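Local coordinates for protein PrimPol AEP domain (PP-N190) (Cyanophage S-2L, PDB 6ZP9) that probably makes primers and extends DNA as the archaeo-eukaryotic primase (AEP) domain of the primase-polymerase of a phage whose DNA carries 2-aminoadenine in place of adenine, at residues A[24-29]-A[112-117]; A[69-72]-A[76-79]. One frame throughout, in Å; residues are numbered along the deposited sequence.

How the contacts relate
Contact 1 sets the end of helix 16-25 on one four-stranded antiparallel sheet, and contact 2 packs a loop against the end of strand 67-71 in the other. Their centres are about 15 Å apart, and contact 2 is nested in the chain between the two segments of contact 1. The turn after the helix joins them: Lys-28 NZ lies 2.9 Å from Val-72 O, a probable hydrogen bond, and also forms a salt bridge with Asp-74, between the segments of contact 2. Apolar packing adds Leu-26 CD1 against Ile-70 CD1 at 4.2 Å. A bound calcium ion lies about 13 Å from the side chain of Phe-114, so it does not touch that ring.

Contact 1 (A[24-29]-A[112-117]); sequences SLLRKD and PSFQLR
Leu-25, at the end of helix 16-25, lays its CD1 methyl over one face of the Phe-114 ring. This is a CH-pi contact, with CD1 4.0 Å from the centroid of the Phe-114 ring and 19° off its normal. The methyl is displaced toward the attached end of the ring, its nearest atom there being Phe-114 CG at 3.8 Å from Leu-25 CD1. The CB of Phe-114 is directed toward the helix end, and CG, set between the backbone N and carbonyl carbon (chi1 69°), turns the ring under Leu-25 CD1.

The remaining contacts across the interface are plain apolar ones. Leu-25 CB closes on Phe-114 CE1 at 3.7 Å, so one leucine meets the ring with both the root and a tip of its side chain. Leu-26 comes to the ring edge instead, near the ring plane: its CD2 is 4.0 Å from Phe-114 CZ, and the two side chains run at about a right angle. Ile-178 touches both Leu-25 and Phe-114, while Leu-26 also touches Tyr-126 and Ala-87.

Backbone hydrogen bonds shape each side separately. The helix closes with a Schellman motif in which Arg-27 takes positive phi (53°) and its N bonds to Ser-24 O at 2.9 Å; Leu-26 O is taken by Asn-86 ND2. At the start of the strand, Ser-113 and Phe-114 both face Tyr-126 in a classic beta bulge, and the ring is carried by the second of the bulge residues.

No hydrogen bond or charge pair crosses between the segments. Helix end and sheet are therefore joined by dispersion and CH-pi packing around a single buried ring, which is held at both a face and an edge.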
ATOM      1  N   SER A  24      -9.556   4.431   5.047  1.00 12.90           N
ATOM      2  CA  SER A  24     -10.772   3.757   5.475  1.00 12.39           C
ATOM      3  C   SER A  24     -10.747   2.278   5.100  1.00 12.33           C
ATOM      4  O   SER A  24     -11.047   1.405   5.924  1.00 12.96           O
ATOM      5  CB  SER A  24     -11.976   4.449   4.838  1.00 18.81           C
ATOM      6  OG  SER A  24     -13.166   4.048   5.483  1.00 26.67           O
ATOM      7  N   LEU A  25     -10.404   1.976   3.854  1.00 12.01           N
ATOM      8  CA  LEU A  25     -10.362   0.582   3.443  1.00 12.53           C
ATOM      9  C   LEU A  25      -9.308  -0.199   4.223  1.00 12.19           C
ATOM     10  O   LEU A  25      -9.470  -1.402   4.453  1.00 14.80           O
ATOM     11  CB  LEU A  25     -10.114   0.499   1.942  1.00 14.11           C
ATOM     12  CG  LEU A  25     -11.224   1.096   1.066  1.00 14.33           C
ATOM     13  CD1 LEU A  25     -10.789   1.080  -0.403  1.00 17.54           C
ATOM     14  CD2 LEU A  25     -12.540   0.348   1.240  1.00 18.64           C
ATOM     15  N   LEU A  26      -8.247   0.463   4.662  1.00 11.51           N
ATOM     16  CA  LEU A  26      -7.236  -0.185   5.486  1.00 13.08           C
ATOM     17  C   LEU A  26      -7.592  -0.194   6.966  1.00 10.92           C
ATOM     18  O   LEU A  26      -6.770  -0.645   7.776  1.00 13.69           O
ATOM     19  CB  LEU A  26      -5.879   0.497   5.288  1.00 12.77           C
ATOM     20  CG  LEU A  26      -5.236   0.250   3.921  1.00 13.73           C
ATOM     21  CD1 LEU A  26      -3.954   1.072   3.825  1.00 15.34           C
ATOM     22  CD2 LEU A  26      -4.963  -1.242   3.697  1.00 14.41           C
ATOM     23  N   ARG A  27      -8.789   0.281   7.326  1.00 12.83           N
ATOM     24  CA  ARG A  27      -9.250   0.358   8.719  1.00 14.49           C
ATOM     25  C   ARG A  27      -8.251   1.103   9.605  1.00 13.10           C
ATOM     26  O   ARG A  27      -8.087   0.798  10.790  1.00 15.00           O
ATOM     27  CB  ARG A  27      -9.563  -1.038   9.264  1.00 13.85           C
ATOM     28  CG  ARG A  27     -10.694  -1.709   8.473  1.00 14.69           C
ATOM     29  CD  ARG A  27     -10.952  -3.168   8.875  1.00 16.19           C
ATOM     30  NE  ARG A  27     -11.342  -3.290  10.274  1.00 16.13           N
ATOM     31  CZ  ARG A  27     -12.594  -3.189  10.708  1.00 16.57           C
ATOM     32  NH1 ARG A  27     -13.576  -2.968   9.846  1.00 17.32           N
ATOM     33  NH2 ARG A  27     -12.864  -3.315  12.001  1.00 19.61           N
ATOM     34  N   LYS A  28      -7.593   2.112   9.038  1.00 13.14           N
ATOM     35  CA  LYS A  28      -6.596   2.902   9.745  1.00 12.66           C
ATOM     36  C   LYS A  28      -7.204   4.179  10.324  1.00 17.17           C
ATOM     37  O   LYS A  28      -8.329   4.576  10.010  1.00 16.91           O
ATOM     38  CB  LYS A  28      -5.430   3.244   8.818  1.00 14.18           C
ATOM     39  CG  LYS A  28      -4.504   2.082   8.568  1.00 13.73           C
ATOM     40  CD  LYS A  28      -3.435   2.448   7.533  1.00 14.07           C
ATOM     41  CE  LYS A  28      -2.381   3.350   8.149  1.00 15.25           C
ATOM     42  NZ  LYS A  28      -1.512   2.638   9.145  1.00 13.30           N
ATOM     43  N   ASP A  29      -6.430   4.815  11.192  1.00 17.21           N
ATOM     44  CA  ASP A  29      -6.816   6.018  11.916  1.00 14.11           C
ATOM     45  C   ASP A  29      -5.919   7.137  11.414  1.00 14.07           C
ATOM     46  O   ASP A  29      -4.695   7.036  11.523  1.00 16.90           O
ATOM     47  CB  ASP A  29      -6.646   5.788  13.423  1.00 15.87           C
ATOM     48  CG  ASP A  29      -7.059   6.982  14.276  1.00 18.06           C
ATOM     49  OD1 ASP A  29      -7.269   8.093  13.745  1.00 17.91           O
ATOM     50  OD2 ASP A  29      -7.171   6.796  15.511  1.00 24.19           O
ATOM     51  N   PRO A 112      -8.882  -9.611  -4.307  1.00 14.16           N
ATOM     52  CA  PRO A 112      -8.407  -8.570  -3.388  1.00 13.41           C
ATOM     53  C   PRO A 112      -9.569  -7.771  -2.805  1.00 13.56           C
ATOM     54  O   PRO A 112     -10.617  -7.598  -3.436  1.00 15.77           O
ATOM     55  CB  PRO A 112      -7.514  -7.696  -4.280  1.00 14.37           C
ATOM     56  CG  PRO A 112      -7.076  -8.619  -5.390  1.00 13.97           C
ATOM     57  CD  PRO A 112      -8.265  -9.503  -5.642  1.00 14.99           C
ATOM     58  N   SER A 113      -9.387  -7.302  -1.567  1.00 12.43           N
ATOM     59  CA  SER A 113     -10.361  -6.382  -0.988  1.00 15.08           C
ATOM     60  C   SER A 113     -10.483  -5.119  -1.828  1.00 13.63           C
ATOM     61  O   SER A 113     -11.585  -4.586  -2.008  1.00 15.27           O
ATOM     62  CB  SER A 113      -9.965  -6.026   0.443  1.00 15.35           C
ATOM     63  OG  SER A 113      -9.938  -7.179   1.266  1.00 13.51           O
ATOM     64  N   PHE A 114      -9.350  -4.600  -2.315  1.00 14.32           N
ATOM     65  CA  PHE A 114      -9.345  -3.489  -3.261  1.00 11.31           C
ATOM     66  C   PHE A 114      -8.009  -3.473  -3.984  1.00 11.33           C
ATOM     67  O   PHE A 114      -7.061  -4.158  -3.601  1.00 13.25           O
ATOM     68  CB  PHE A 114      -9.612  -2.139  -2.585  1.00 11.49           C
ATOM     69  CG  PHE A 114      -8.501  -1.654  -1.685  1.00 11.79           C
ATOM     70  CD1 PHE A 114      -8.428  -2.073  -0.372  1.00 11.10           C
ATOM     71  CD2 PHE A 114      -7.580  -0.726  -2.133  1.00 13.53           C
ATOM     72  CE1 PHE A 114      -7.445  -1.606   0.474  1.00 12.96           C
ATOM     73  CE2 PHE A 114      -6.581  -0.244  -1.289  1.00 11.53           C
ATOM     74  CZ  PHE A 114      -6.518  -0.691   0.025  1.00 11.87           C
ATOM     75  N   GLN A 115      -7.961  -2.695  -5.055  1.00 11.93           N
ATOM     76  CA  GLN A 115      -6.763  -2.543  -5.861  1.00 14.16           C
ATOM     77  C   GLN A 115      -6.476  -1.061  -6.025  1.00 14.95           C
ATOM     78  O   GLN A 115      -7.324  -0.208  -5.753  1.00 13.00           O
ATOM     79  CB  GLN A 115      -6.916  -3.243  -7.226  1.00 12.80           C
ATOM     80  CG  GLN A 115      -7.172  -4.740  -7.075  1.00 13.09           C
ATOM     81  CD  GLN A 115      -7.354  -5.450  -8.389  1.00 14.13           C
ATOM     82  OE1 GLN A 115      -8.367  -5.258  -9.073  1.00 17.18           O
ATOM     83  NE2 GLN A 115      -6.391  -6.303  -8.747  1.00 15.50           N
ATOM     84  N   LEU A 116      -5.256  -0.757  -6.452  1.00 11.52           N
ATOM     85  CA  LEU A 116      -4.828   0.627  -6.567  1.00 12.51           C
ATOM     86  C   LEU A 116      -4.029   0.808  -7.847  1.00 14.25           C
ATOM     87  O   LEU A 116      -3.078   0.059  -8.104  1.00 14.71           O
ATOM     88  CB  LEU A 116      -3.996   1.052  -5.355  1.00 14.72           C
ATOM     89  CG  LEU A 116      -3.705   2.554  -5.307  1.00 17.23           C
ATOM     90  CD1 LEU A 116      -3.925   3.091  -3.906  1.00 21.55           C
ATOM     91  CD2 LEU A 116      -2.280   2.809  -5.757  1.00 19.87           C
ATOM     92  N   ARG A 117      -4.433   1.789  -8.630  1.00 14.08           N
ATOM     93  CA  ARG A 117      -3.683   2.183  -9.815  0.51 16.53           C
ATOM     94  C   ARG A 117      -2.723   3.291  -9.403  1.00 16.36           C
ATOM     95  O   ARG A 117      -3.160   4.328  -8.909  1.00 16.64           O
ATOM     96  CB  ARG A 117      -4.665   2.663 -10.921  0.51 19.59           C
ATOM     97  CG  ARG A 117      -4.145   2.648 -12.349  0.51 24.77           C
ATOM     98  CD  ARG A 117      -5.106   1.899 -13.283  0.51 27.06           C
ATOM     99  NE  ARG A 117      -6.503   2.195 -12.982  0.51 28.50           N
ATOM    100  CZ  ARG A 117      -7.525   1.362 -13.189  0.51 27.90           C
ATOM    101  NH1 ARG A 117      -8.760   1.738 -12.863  0.51 31.37           N
ATOM    102  NH2 ARG A 117      -7.325   0.162 -13.726  0.51 29.25           N
TER

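Contact 2 (A[69-72]-A[76-79])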
ATOM      1  N   TYR A  69       3.467   8.337  -0.080  1.00 12.97           N
ATOM      2  CA  TYR A  69       3.373   6.979   0.439  1.00 12.56           C
ATOM      3  C   TYR A  69       2.858   7.023   1.872  1.00 13.39           C
ATOM      4  O   TYR A  69       3.052   8.010   2.592  1.00 13.43           O
ATOM      5  CB  TYR A  69       4.735   6.270   0.454  1.00 13.41           C
ATOM      6  CG  TYR A  69       5.429   6.195  -0.883  1.00 14.62           C
ATOM      7  CD1 TYR A  69       6.144   7.283  -1.376  1.00 15.99           C
ATOM      8  CD2 TYR A  69       5.373   5.036  -1.659  1.00 18.48           C
ATOM      9  CE1 TYR A  69       6.788   7.227  -2.610  1.00 18.08           C
ATOM     10  CE2 TYR A  69       6.010   4.967  -2.893  1.00 23.65           C
ATOM     11  CZ  TYR A  69       6.722   6.069  -3.364  1.00 24.05           C
ATOM     12  OH  TYR A  69       7.372   6.029  -4.584  1.00 25.82           O
ATOM     13  N   ILE A  70       2.250   5.919   2.308  1.00 12.95           N
ATOM     14  CA  ILE A  70       1.934   5.739   3.720  1.00 14.76           C
ATOM     15  C   ILE A  70       2.504   4.418   4.210  1.00 13.55           C
ATOM     16  O   ILE A  70       2.583   3.439   3.466  1.00 13.31           O
ATOM     17  CB  ILE A  70       0.417   5.785   4.005  1.00 13.82           C
ATOM     18  CG1 ILE A  70      -0.350   4.871   3.033  1.00 13.20           C
ATOM     19  CG2 ILE A  70      -0.078   7.237   3.978  1.00 15.09           C
ATOM     20  CD1 ILE A  70      -1.824   4.684   3.428  1.00 16.03           C
ATOM     21  N   VAL A  71       2.892   4.394   5.480  1.00 13.32           N
ATOM     22  CA  VAL A  71       3.186   3.130   6.138  1.00 12.91           C
ATOM     23  C   VAL A  71       1.871   2.388   6.342  1.00 13.51           C
ATOM     24  O   VAL A  71       0.948   2.903   6.987  1.00 13.46           O
ATOM     25  CB  VAL A  71       3.908   3.366   7.470  1.00 13.12           C
ATOM     26  CG1 VAL A  71       4.272   2.026   8.115  1.00 13.37           C
ATOM     27  CG2 VAL A  71       5.132   4.228   7.261  1.00 16.26           C
ATOM     28  N   VAL A  72       1.767   1.184   5.778  1.00 13.57           N
ATOM     29  CA  VAL A  72       0.521   0.429   5.897  1.00 13.53           C
ATOM     30  C   VAL A  72       0.339  -0.077   7.327  1.00 14.12           C
ATOM     31  O   VAL A  72      -0.729   0.091   7.931  1.00 15.31           O
ATOM     32  CB  VAL A  72       0.479  -0.716   4.865  1.00 11.97           C
ATOM     33  CG1 VAL A  72      -0.778  -1.566   5.045  1.00 15.01           C
ATOM     34  CG2 VAL A  72       0.546  -0.164   3.432  1.00 13.92           C
ATOM     35  N   GLY A  76       4.345   3.296  13.707  1.00 16.72           N
ATOM     36  CA  GLY A  76       5.493   4.150  13.468  1.00 17.07           C
ATOM     37  C   GLY A  76       6.102   3.886  12.104  1.00 17.94           C
ATOM     38  O   GLY A  76       5.445   3.372  11.205  1.00 17.89           O
ATOM     39  N   ASP A  77       7.380   4.250  11.982  1.00 17.98           N
ATOM     40  CA  ASP A  77       8.076   4.287  10.700  1.00 20.55           C
ATOM     41  C   ASP A  77       9.047   3.133  10.477  1.00 20.93           C
ATOM     42  O   ASP A  77       9.412   2.864   9.324  1.00 22.52           O
ATOM     43  CB  ASP A  77       8.869   5.596  10.565  1.00 18.38           C
ATOM     44  CG  ASP A  77       7.982   6.806  10.496  1.00 23.99           C
ATOM     45  OD1 ASP A  77       6.856   6.686   9.970  1.00 22.15           O
ATOM     46  OD2 ASP A  77       8.405   7.885  10.968  1.00 28.71           O
ATOM     47  N   SER A  78       9.515   2.486  11.536  1.00 18.31           N
ATOM     48  CA  SER A  78      10.467   1.391  11.415  1.00 19.76           C
ATOM     49  C   SER A  78       9.791   0.077  11.797  1.00 20.88           C
ATOM     50  O   SER A  78       8.739   0.062  12.448  1.00 17.11           O
ATOM     51  CB  SER A  78      11.701   1.638  12.297  1.00 23.98           C
ATOM     52  OG  SER A  78      11.368   1.646  13.680  1.00 26.27           O
ATOM     53  N   ASP A  79      10.417  -1.034  11.396  1.00 18.65           N
ATOM     54  CA  ASP A  79       9.825  -2.344  11.663  1.00 19.14           C
ATOM     55  C   ASP A  79       9.565  -2.559  13.151  1.00 18.39           C
ATOM     56  O   ASP A  79       8.494  -3.046  13.531  1.00 21.07           O
ATOM     57  CB  ASP A  79      10.725  -3.459  11.126  1.00 22.54           C
ATOM     58  CG  ASP A  79      10.773  -3.493   9.611  1.00 22.94           C
ATOM     59  OD1 ASP A  79       9.865  -2.911   8.960  1.00 20.76           O
ATOM     60  OD2 ASP A  79      11.719  -4.112   9.069  1.00 28.01           O
TER
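Val-71 and Asp-77 bring their CA atoms to 6.8 Å, the nearest backbone approach between the end of strand 67-71 and the irregular segment 76-79. No hydrogen bond links the two segments, which meet by packing and run steeply across each other, not as paired strands. Gly-76 has an extended conformation with positive phi (153°, psi -157°), one that is largely restricted to glycine, and its carbonyl oxygen faces the Val-71 side chain.

That oxygen meets the branched end of Val-71: Gly-76 O is 3.6 Å from Val-71 CG1 and 4.0 Å from Val-71 CG2, both van der Waals contacts. With CG1 anti to the backbone N (chi1 -177°), CG2 is left beside that N and reaches the carboxylate of Asp-77, where Val-71 CG2 and Asp-77 OD1 are 4.0 Å apart. Strand 67-71 runs between 34-38 and 161-163 in an antiparallel sheet, and segment 76-79 belongs to the loop leading from it to strand 85-90. Val-161 and Ile-82 also pack on Val-71.

Although the CB of Asp-77 is directed away from the strand, its carboxylate comes back toward Val-71 and crosses that side chain at about a right angle. OD2 forms a salt bridge with Arg-34 NH2, and Arg-34 is also the backbone hydrogen-bonding partner of Val-71 in the neighbouring strand. At the other end of the residue, Asp-77 N bonds to Glu-81 OE1, an oxygen shared with Ser-78 OG.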